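Local coordinates for type IV pilus secretin PilQ family protein (Vibrio cholerae, PDB 6W6M), which probably forms the outer-membrane channel through which the type IVa competence pilus passes, a gated ring built from fourteen copies of the chain, at residues A[162-167]-A[192-197]; A[255-260]-A[306-311]; A[473-478]-A[511-516]. All coordinates share one frame; numbering follows the deposited sequence.

Interaction 1 of 3, residues A[162-167]-A[192-197]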
loop_
_atom_site.group_PDB
_atom_site.type_symbol
_atom_site.label_atom_id
_atom_site.label_comp_id
_atom_site.label_asym_id
_atom_site.label_seq_id
_atom_site.Cartn_x
_atom_site.Cartn_y
_atom_site.Cartn_z
ATOM N N ASN A 162 -37.266 -16.003 -90.565
ATOM C CA ASN A 162 -37.147 -14.591 -90.927
ATOM C C ASN A 162 -38.426 -13.914 -90.443
ATOM O O ASN A 162 -39.465 -14.008 -91.103
ATOM C CB ASN A 162 -36.944 -14.410 -92.423
ATOM C CG ASN A 162 -36.673 -12.968 -92.802
ATOM O OD1 ASN A 162 -36.986 -12.046 -92.047
ATOM N ND2 ASN A 162 -36.093 -12.762 -93.979
ATOM N N PHE A 163 -38.346 -13.246 -89.293
ATOM C CA PHE A 163 -39.510 -12.641 -88.656
ATOM C C PHE A 163 -39.267 -11.152 -88.493
ATOM O O PHE A 163 -38.373 -10.746 -87.743
ATOM C CB PHE A 163 -39.796 -13.291 -87.299
ATOM C CG PHE A 163 -40.818 -14.391 -87.358
ATOM C CD1 PHE A 163 -41.523 -14.640 -88.523
ATOM C CD2 PHE A 163 -41.082 -15.165 -86.245
ATOM C CE1 PHE A 163 -42.465 -15.645 -88.577
ATOM C CE2 PHE A 163 -42.026 -16.169 -86.291
ATOM C CZ PHE A 163 -42.717 -16.410 -87.459
ATOM N N GLN A 164 -40.062 -10.344 -89.190
ATOM C CA GLN A 164 -39.973 -8.891 -89.130
ATOM C C GLN A 164 -41.231 -8.367 -88.457
ATOM O O GLN A 164 -42.342 -8.703 -88.881
ATOM C CB GLN A 164 -39.831 -8.293 -90.531
ATOM C CG GLN A 164 -38.522 -8.625 -91.226
ATOM C CD GLN A 164 -38.451 -8.076 -92.634
ATOM O OE1 GLN A 164 -39.476 -7.853 -93.276
ATOM N NE2 GLN A 164 -37.238 -7.854 -93.121
ATOM N N ASP A 165 -41.060 -7.542 -87.418
ATOM C CA ASP A 165 -42.195 -6.973 -86.693
ATOM C C ASP A 165 -43.119 -8.080 -86.191
ATOM O O ASP A 165 -44.345 -7.974 -86.230
ATOM C CB ASP A 165 -42.957 -5.957 -87.548
ATOM C CG ASP A 165 -42.273 -4.605 -87.595
ATOM O OD1 ASP A 165 -41.656 -4.214 -86.582
ATOM O OD2 ASP A 165 -42.349 -3.934 -88.644
ATOM N N ILE A 166 -42.507 -9.157 -85.720
ATOM C CA ILE A 166 -43.212 -10.309 -85.167
ATOM C C ILE A 166 -43.050 -10.273 -83.653
ATOM O O ILE A 166 -41.925 -10.111 -83.170
ATOM C CB ILE A 166 -42.680 -11.636 -85.736
ATOM C CG1 ILE A 166 -43.036 -11.761 -87.218
ATOM C CG2 ILE A 166 -43.226 -12.808 -84.939
ATOM C CD1 ILE A 166 -44.446 -12.231 -87.476
ATOM N N PRO A 167 -44.130 -10.391 -82.883
ATOM C CA PRO A 167 -43.994 -10.383 -81.424
ATOM C C PRO A 167 -43.132 -11.537 -80.939
ATOM O O PRO A 167 -43.053 -12.594 -81.568
ATOM C CB PRO A 167 -45.440 -10.518 -80.932
ATOM C CG PRO A 167 -46.269 -10.011 -82.060
ATOM C CD PRO A 167 -45.539 -10.415 -83.307
ATOM N N ASN A 192 -41.976 -7.146 -79.188
ATOM C CA ASN A 192 -41.805 -7.416 -80.605
ATOM C C ASN A 192 -40.322 -7.381 -80.965
ATOM O O ASN A 192 -39.496 -6.862 -80.210
ATOM C CB ASN A 192 -42.585 -6.385 -81.433
ATOM C CG ASN A 192 -42.068 -4.976 -81.257
ATOM O OD1 ASN A 192 -40.872 -4.760 -81.079
ATOM N ND2 ASN A 192 -42.970 -4.006 -81.324
ATOM N N LEU A 193 -39.983 -7.944 -82.127
ATOM C CA LEU A 193 -38.615 -7.882 -82.628
ATOM C C LEU A 193 -38.594 -8.162 -84.129
ATOM O O LEU A 193 -39.631 -8.187 -84.805
ATOM C CB LEU A 193 -37.701 -8.858 -81.882
ATOM C CG LEU A 193 -36.591 -8.190 -81.068
ATOM C CD1 LEU A 193 -35.572 -9.214 -80.588
ATOM C CD2 LEU A 193 -35.918 -7.087 -81.874
ATOM N N THR A 194 -37.381 -8.354 -84.648
ATOM C CA THR A 194 -37.154 -8.595 -86.066
ATOM C C THR A 194 -35.742 -9.132 -86.253
ATOM O O THR A 194 -34.777 -8.512 -85.795
ATOM C CB THR A 194 -37.356 -7.313 -86.882
ATOM O OG1 THR A 194 -37.333 -7.619 -88.280
ATOM C CG2 THR A 194 -36.274 -6.286 -86.561
ATOM N N LEU A 195 -35.630 -10.279 -86.920
ATOM C CA LEU A 195 -34.343 -10.902 -87.218
ATOM C C LEU A 195 -34.575 -12.070 -88.168
ATOM O O LEU A 195 -35.691 -12.586 -88.284
ATOM C CB LEU A 195 -33.631 -11.374 -85.942
ATOM C CG LEU A 195 -32.186 -11.882 -86.052
ATOM C CD1 LEU A 195 -31.259 -11.196 -85.057
ATOM C CD2 LEU A 195 -32.129 -13.393 -85.882
ATOM N N ARG A 196 -33.499 -12.486 -88.836
ATOM C CA ARG A 196 -33.543 -13.572 -89.808
ATOM C C ARG A 196 -32.274 -14.404 -89.712
ATOM O O ARG A 196 -31.169 -13.865 -89.812
ATOM C CB ARG A 196 -33.697 -13.032 -91.233
ATOM C CG ARG A 196 -32.509 -12.212 -91.714
ATOM C CD ARG A 196 -32.754 -11.670 -93.111
ATOM N NE ARG A 196 -31.620 -10.898 -93.611
ATOM C CZ ARG A 196 -30.586 -11.421 -94.265
ATOM N NH1 ARG A 196 -30.540 -12.725 -94.503
ATOM N NH2 ARG A 196 -29.600 -10.641 -94.684
ATOM N N LEU A 197 -32.443 -15.714 -89.539
ATOM C CA LEU A 197 -31.331 -16.651 -89.462
ATOM C C LEU A 197 -31.807 -18.024 -89.915
ATOM O O LEU A 197 -33.010 -18.295 -89.982
ATOM C CB LEU A 197 -30.750 -16.734 -88.043
ATOM C CG LEU A 197 -29.843 -15.595 -87.572
ATOM C CD1 LEU A 197 -29.415 -15.811 -86.130
ATOM C CD2 LEU A 197 -28.631 -15.462 -88.489
#
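With CG anti to the backbone N (chi1 -174°), Asn162 lays its amide alongside Arg196, whose own CG sits between its backbone N and carbonyl carbon (chi1 65°). The two side chains run side by side in the same direction, and what meets is the amide against the arginine's aliphatic part: Asn162 CG lies 3.4 Å from Arg196 CB, and Asn162 ND2 lies 3.6 Å from Arg196 CD. The guanidinium itself leads away from 162-167 and makes a long, weak ion pair with Asp177 of the second subunit. Two residues along on the same face, Thr194 OG1 approaches the flank of Gln164, 3.3 Å from its CG, and also gives a weak hydrogen bond to Phe163 O.

These neighbours ride on an antiparallel two-stranded sheet that is interrupted on one side by a G1 beta bulge, in which Asp165 and Ile166 together face Leu193. Asp165 takes positive phi (55°), and the chain turns a corner at Gln164 and Asp165. Before the corner, Phe163 and Leu195 form a hydrogen-bonded pair, with Phe163 N reaching Leu195 O at 2.9 Å and Leu195 N returning to Phe163 O at the same length. Leu195 N is the main donor to that carbonyl, and the contacts it receives from Thr194 are secondary. Past the bulge, pairing resumes between Ile166 and Leu193; the bond from Leu193 N to Ile166 O is 3.1 Å long. On the face opposite Asn162, Ile166 CD1 rests over the Phe163 ring, displaced toward its rim, while Phe163 also packs on Val171 and Leu174 of helix 168-177, which follows directly after Pro167 at the N-cap position. Leu195 packs on Val184 of the second subunit.

Interaction 2 of 3, residues A[255-260]-A[306-311]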
loop_
_atom_site.group_PDB
_atom_site.type_symbol
_atom_site.label_atom_id
_atom_site.label_comp_id
_atom_site.label_asym_id
_atom_site.label_seq_id
_atom_site.Cartn_x
_atom_site.Cartn_y
_atom_site.Cartn_z
ATOM N N GLU A 255 -39.484 -31.202 -25.541
ATOM C CA GLU A 255 -39.445 -32.643 -25.290
ATOM C C GLU A 255 -38.045 -33.054 -24.847
ATOM O O GLU A 255 -37.104 -32.259 -24.869
ATOM C CB GLU A 255 -39.887 -33.432 -26.522
ATOM C CG GLU A 255 -39.131 -33.108 -27.791
ATOM C CD GLU A 255 -39.572 -33.984 -28.938
ATOM O OE1 GLU A 255 -39.839 -35.177 -28.693
ATOM O OE2 GLU A 255 -39.666 -33.481 -30.079
ATOM N N ILE A 256 -37.908 -34.325 -24.472
ATOM C CA ILE A 256 -36.693 -34.840 -23.849
ATOM C C ILE A 256 -36.067 -35.912 -24.731
ATOM O O ILE A 256 -36.764 -36.747 -25.316
ATOM C CB ILE A 256 -36.968 -35.382 -22.430
ATOM C CG1 ILE A 256 -38.055 -36.447 -22.452
ATOM C CG2 ILE A 256 -37.368 -34.255 -21.488
ATOM C CD1 ILE A 256 -38.742 -36.622 -21.130
ATOM N N ILE A 257 -34.739 -35.885 -24.805
ATOM C CA ILE A 257 -33.933 -36.816 -25.584
ATOM C C ILE A 257 -33.067 -37.614 -24.623
ATOM O O ILE A 257 -32.291 -37.034 -23.854
ATOM C CB ILE A 257 -33.049 -36.080 -26.605
ATOM C CG1 ILE A 257 -33.850 -34.996 -27.320
ATOM C CG2 ILE A 257 -32.461 -37.051 -27.591
ATOM C CD1 ILE A 257 -33.053 -34.219 -28.318
ATOM N N LYS A 258 -33.182 -38.934 -24.673
ATOM C CA LYS A 258 -32.406 -39.797 -23.797
ATOM C C LYS A 258 -31.090 -40.169 -24.462
ATOM O O LYS A 258 -31.067 -40.549 -25.634
ATOM C CB LYS A 258 -33.186 -41.057 -23.434
ATOM C CG LYS A 258 -32.468 -41.875 -22.390
ATOM C CD LYS A 258 -33.312 -42.978 -21.800
ATOM C CE LYS A 258 -32.591 -43.585 -20.609
ATOM N NZ LYS A 258 -33.225 -44.844 -20.146
ATOM N N ILE A 259 -30.002 -40.073 -23.703
ATOM C CA ILE A 259 -28.650 -40.291 -24.200
ATOM C C ILE A 259 -28.068 -41.517 -23.515
ATOM O O ILE A 259 -28.226 -41.690 -22.304
ATOM C CB ILE A 259 -27.765 -39.057 -23.955
ATOM C CG1 ILE A 259 -28.328 -37.859 -24.703
ATOM C CG2 ILE A 259 -26.347 -39.318 -24.382
ATOM C CD1 ILE A 259 -27.602 -36.603 -24.437
ATOM N N ASN A 260 -27.413 -42.372 -24.290
ATOM C CA ASN A 260 -26.653 -43.493 -23.762
ATOM C C ASN A 260 -25.303 -43.549 -24.456
ATOM O O ASN A 260 -25.176 -43.170 -25.622
ATOM C CB ASN A 260 -27.386 -44.820 -23.945
ATOM C CG ASN A 260 -28.378 -44.794 -25.092
ATOM O OD1 ASN A 260 -28.006 -44.936 -26.256
ATOM N ND2 ASN A 260 -29.651 -44.632 -24.764
ATOM N N VAL A 306 -33.572 -33.041 -37.066
ATOM C CA VAL A 306 -32.178 -33.085 -37.499
ATOM C C VAL A 306 -31.248 -33.207 -36.297
ATOM O O VAL A 306 -30.275 -33.972 -36.324
ATOM C CB VAL A 306 -31.836 -31.861 -38.371
ATOM C CG1 VAL A 306 -31.973 -30.582 -37.595
ATOM C CG2 VAL A 306 -30.431 -31.981 -38.917
ATOM N N ILE A 307 -31.529 -32.460 -35.227
ATOM C CA ILE A 307 -30.754 -32.597 -34.000
ATOM C C ILE A 307 -30.814 -34.027 -33.487
ATOM O O ILE A 307 -29.794 -34.602 -33.086
ATOM C CB ILE A 307 -31.257 -31.593 -32.951
ATOM C CG1 ILE A 307 -30.810 -30.181 -33.317
ATOM C CG2 ILE A 307 -30.768 -31.961 -31.572
ATOM C CD1 ILE A 307 -31.321 -29.120 -32.380
ATOM N N ARG A 308 -32.001 -34.631 -33.510
ATOM C CA ARG A 308 -32.158 -35.994 -33.030
ATOM C C ARG A 308 -31.359 -36.969 -33.877
ATOM O O ARG A 308 -30.706 -37.873 -33.344
ATOM C CB ARG A 308 -33.639 -36.357 -33.023
ATOM C CG ARG A 308 -33.965 -37.642 -32.323
ATOM C CD ARG A 308 -35.462 -37.834 -32.208
ATOM N NE ARG A 308 -36.058 -36.984 -31.186
ATOM C CZ ARG A 308 -36.289 -37.371 -29.936
ATOM N NH1 ARG A 308 -35.968 -38.594 -29.546
ATOM N NH2 ARG A 308 -36.842 -36.534 -29.072
ATOM N N GLU A 309 -31.363 -36.781 -35.197
ATOM C CA GLU A 309 -30.627 -37.689 -36.072
ATOM C C GLU A 309 -29.122 -37.571 -35.856
ATOM O O GLU A 309 -28.410 -38.579 -35.780
ATOM C CB GLU A 309 -30.991 -37.408 -37.528
ATOM C CG GLU A 309 -30.337 -38.342 -38.516
ATOM C CD GLU A 309 -30.761 -38.061 -39.941
ATOM O OE1 GLU A 309 -31.538 -37.110 -40.153
ATOM O OE2 GLU A 309 -30.320 -38.793 -40.850
ATOM N N ILE A 310 -28.622 -36.344 -35.721
ATOM C CA ILE A 310 -27.192 -36.143 -35.499
ATOM C C ILE A 310 -26.759 -36.754 -34.167
ATOM O O ILE A 310 -25.824 -37.563 -34.107
ATOM C CB ILE A 310 -26.843 -34.648 -35.585
ATOM C CG1 ILE A 310 -26.505 -34.275 -37.030
ATOM C CG2 ILE A 310 -25.699 -34.307 -34.664
ATOM C CD1 ILE A 310 -26.002 -32.868 -37.204
ATOM N N ILE A 311 -27.435 -36.390 -33.074
ATOM C CA ILE A 311 -26.995 -36.897 -31.780
ATOM C C ILE A 311 -27.341 -38.360 -31.579
ATOM O O ILE A 311 -26.888 -38.957 -30.602
ATOM C CB ILE A 311 -27.554 -36.075 -30.601
ATOM C CG1 ILE A 311 -29.072 -36.127 -30.556
ATOM C CG2 ILE A 311 -27.081 -34.646 -30.678
ATOM C CD1 ILE A 311 -29.582 -37.112 -29.543
#
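The Arg308 guanidinium has Ile257 lying over one face, with CG2 above the plane and displaced toward the rim and CG1 3.8 Å from NH2. Ile256 O stands near the plane at the edge. Glu255 OE1 approaches obliquely and forms a salt bridge with Arg308 NH2 at 3.3 Å, the carboxylate and guanidinium planes being 43° apart. Arg308 gets there with CG anti to the backbone N (chi1 -170°) and a bend at chi3 that turns NE out of the extended line of the chain.

One helical turn further on, Ile311 CD1 meets Ile257 CG2 at 3.5 Å. Helix 303-314 thus packs over one face of an antiparallel sheet, where strand 253-258 is hydrogen-bonded to strand 294-299. Strand and helix segments run nearly parallel, 12° apart, at an axis distance of 10.6 Å. Ile267 and Ile271 of helix 264-271 also touch Ile311, extending the apolar core between helices and sheet in this short secretin domain.

Ile257 therefore serves two chemistries: it joins the apolar layer through CG2 and supports the flat cation, whose charge is probably balanced in part by Glu255 at the margin.

Interaction 3 of 3, residues A[473-478]-A[511-516]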
loop_
_atom_site.group_PDB
_atom_site.type_symbol
_atom_site.label_atom_id
_atom_site.label_comp_id
_atom_site.label_asym_id
_atom_site.label_seq_id
_atom_site.Cartn_x
_atom_site.Cartn_y
_atom_site.Cartn_z
ATOM N N ASP A 473 -5.894 -47.321 -40.705
ATOM C CA ASP A 473 -5.079 -48.434 -41.171
ATOM C C ASP A 473 -4.291 -49.114 -40.058
ATOM O O ASP A 473 -3.094 -49.366 -40.217
ATOM C CB ASP A 473 -4.122 -47.955 -42.260
ATOM C CG ASP A 473 -3.179 -46.897 -41.769
ATOM O OD1 ASP A 473 -3.324 -46.487 -40.606
ATOM O OD2 ASP A 473 -2.297 -46.472 -42.541
ATOM N N ASN A 474 -4.957 -49.443 -38.950
ATOM C CA ASN A 474 -4.393 -50.277 -37.887
ATOM C C ASN A 474 -3.117 -49.663 -37.298
ATOM O O ASN A 474 -2.047 -50.268 -37.304
ATOM C CB ASN A 474 -4.127 -51.689 -38.419
ATOM C CG ASN A 474 -4.399 -52.763 -37.395
ATOM O OD1 ASN A 474 -5.400 -52.728 -36.688
ATOM N ND2 ASN A 474 -3.502 -53.727 -37.308
ATOM N N ARG A 475 -3.248 -48.447 -36.773
ATOM C CA ARG A 475 -2.101 -47.699 -36.280
ATOM C C ARG A 475 -2.533 -46.759 -35.167
ATOM O O ARG A 475 -3.704 -46.397 -35.070
ATOM C CB ARG A 475 -1.449 -46.884 -37.389
ATOM C CG ARG A 475 -0.567 -47.655 -38.324
ATOM C CD ARG A 475 -0.124 -46.735 -39.422
ATOM N NE ARG A 475 0.862 -47.334 -40.301
ATOM C CZ ARG A 475 1.423 -46.687 -41.312
ATOM N NH1 ARG A 475 2.320 -47.291 -42.076
ATOM N NH2 ARG A 475 1.085 -45.430 -41.554
ATOM N N LEU A 476 -1.573 -46.350 -34.342
ATOM C CA LEU A 476 -1.812 -45.449 -33.227
ATOM C C LEU A 476 -0.907 -44.231 -33.321
ATOM O O LEU A 476 0.250 -44.329 -33.734
ATOM C CB LEU A 476 -1.553 -46.141 -31.886
ATOM C CG LEU A 476 -2.504 -47.128 -31.215
ATOM C CD1 LEU A 476 -3.858 -46.521 -31.042
ATOM C CD2 LEU A 476 -2.583 -48.437 -31.953
ATOM N N VAL A 477 -1.438 -43.084 -32.918
ATOM C CA VAL A 477 -0.658 -41.871 -32.705
ATOM C C VAL A 477 -0.658 -41.638 -31.202
ATOM O O VAL A 477 -1.720 -41.485 -30.595
ATOM C CB VAL A 477 -1.227 -40.661 -33.454
ATOM C CG1 VAL A 477 -0.453 -39.420 -33.097
ATOM C CG2 VAL A 477 -1.198 -40.886 -34.938
ATOM N N LEU A 478 0.522 -41.615 -30.589
ATOM C CA LEU A 478 0.637 -41.495 -29.141
ATOM C C LEU A 478 1.304 -40.184 -28.755
ATOM O O LEU A 478 2.387 -39.871 -29.259
ATOM C CB LEU A 478 1.429 -42.666 -28.565
ATOM C CG LEU A 478 0.858 -44.081 -28.665
ATOM C CD1 LEU A 478 1.865 -45.075 -28.169
ATOM C CD2 LEU A 478 -0.426 -44.226 -27.898
ATOM N N LEU A 511 4.127 -42.493 -33.925
ATOM C CA LEU A 511 3.143 -43.175 -34.759
ATOM C C LEU A 511 3.601 -44.617 -34.920
ATOM O O LEU A 511 4.647 -44.869 -35.518
ATOM C CB LEU A 511 2.990 -42.491 -36.120
ATOM C CG LEU A 511 2.477 -43.368 -37.265
ATOM C CD1 LEU A 511 1.069 -43.864 -36.971
ATOM C CD2 LEU A 511 2.519 -42.610 -38.584
ATOM N N VAL A 512 2.834 -45.560 -34.384
ATOM C CA VAL A 512 3.297 -46.935 -34.232
ATOM C C VAL A 512 2.189 -47.911 -34.614
ATOM O O VAL A 512 1.007 -47.658 -34.376
ATOM C CB VAL A 512 3.808 -47.164 -32.785
ATOM C CG1 VAL A 512 2.692 -46.985 -31.797
ATOM C CG2 VAL A 512 4.441 -48.521 -32.607
ATOM N N ASN A 513 2.577 -49.031 -35.225
ATOM C CA ASN A 513 1.618 -50.051 -35.631
ATOM C C ASN A 513 0.941 -50.664 -34.409
ATOM O O ASN A 513 1.356 -50.465 -33.271
ATOM C CB ASN A 513 2.298 -51.137 -36.452
ATOM C CG ASN A 513 2.825 -50.633 -37.767
ATOM O OD1 ASN A 513 2.379 -49.616 -38.285
ATOM N ND2 ASN A 513 3.781 -51.356 -38.327
ATOM N N ASN A 514 -0.103 -51.460 -34.655
ATOM C CA ASN A 514 -1.011 -51.846 -33.582
ATOM C C ASN A 514 -0.325 -52.603 -32.456
ATOM O O ASN A 514 -0.373 -52.151 -31.311
ATOM C CB ASN A 514 -2.161 -52.690 -34.122
ATOM C CG ASN A 514 -3.280 -52.874 -33.113
ATOM O OD1 ASN A 514 -3.530 -52.013 -32.284
ATOM N ND2 ASN A 514 -3.952 -54.001 -33.181
ATOM N N GLY A 515 0.322 -53.725 -32.732
ATOM C CA GLY A 515 0.795 -54.536 -31.628
ATOM C C GLY A 515 2.283 -54.812 -31.572
ATOM O O GLY A 515 2.681 -55.918 -31.204
ATOM N N GLU A 516 3.120 -53.840 -31.920
ATOM C CA GLU A 516 4.562 -54.031 -31.882
ATOM C C GLU A 516 5.257 -52.908 -31.127
ATOM O O GLU A 516 4.637 -51.910 -30.756
ATOM C CB GLU A 516 5.143 -54.146 -33.278
ATOM C CG GLU A 516 4.988 -52.936 -34.141
ATOM C CD GLU A 516 5.490 -53.206 -35.537
ATOM O OE1 GLU A 516 6.245 -54.183 -35.711
ATOM O OE2 GLU A 516 5.146 -52.445 -36.462
#
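Arg475 reaches across to Leu511 and Asn513 along nearly its whole length. Its CB lies 4.0 Å from Leu511 CD1. CG, anti to the carbonyl carbon (chi1 -78°), comes 3.5 Å from Asn513 OD1, and CD has both Leu511 CD1 and Asn513 OD1 as neighbours. From there the chain stays extended to NE, which gives a weak, bent hydrogen bond of 3.4 Å to Asn513 OD1. The two side chains lie side by side and point the same way, guanidinium and amide planes only 15° apart. At the tip, Arg475 NH2 and Asp473 OD2 form a long ion pair, the oxygen standing well out of the guanidinium plane.

The backbone carrying them is the antiparallel pairing of strands 475-493 and 496-513, close to the base of the long hairpin they form in the secretin domain. Leu476 and Val512 are the hydrogen-bonded pair: Leu476 N to Val512 O and Val512 N to Leu476 O are both 2.9 Å. On the face of this pair, Leu478 CD1 touches Val512 CG1 at 4.2 Å, and Val512 packs further on Pro566 of strand 549-568. On the other face, Leu511 CD1 touches Val477 CG2 and Arg475 CB, while Leu511 also packs on Val318 of the second subunit. Beyond the strand ends, Asn474 ND2 lies 3.6 Å from Asn514 CB, the two amide planes 58° apart.

Asn513 uses both ends of its amide, since ND2 gives a hydrogen bond to Glu516 OE2. The amide thereby weakly bridges arginine and glutamate. Glu516 engages Asn513, whereas the carboxylate of Asp473 would be expected to temper the positive charge of Arg475 through electrostatics rather than a strong, direct bond.

The three contacts follow one another along the chain, each complete before the next begins, and mark successive parts of an elongated subunit. Interaction 1 lies far out, its centre 78 Å from the centre of the chain; interaction 3 lies 16 Å from it, within the secretin domain. The centres of interactions 1 and 2 are 63 Å apart, and those of 2 and 3 are 34 Å apart. Nearest atoms are about 48 Å apart for 1 and 2, about 60 Å for 1 and 3 and about 22 Å for 2 and 3, so none touches another. Each meets the second subunit, and interaction 2 also a third, so each contact lies at or near an interface between subunits of the fourteen-chain ring.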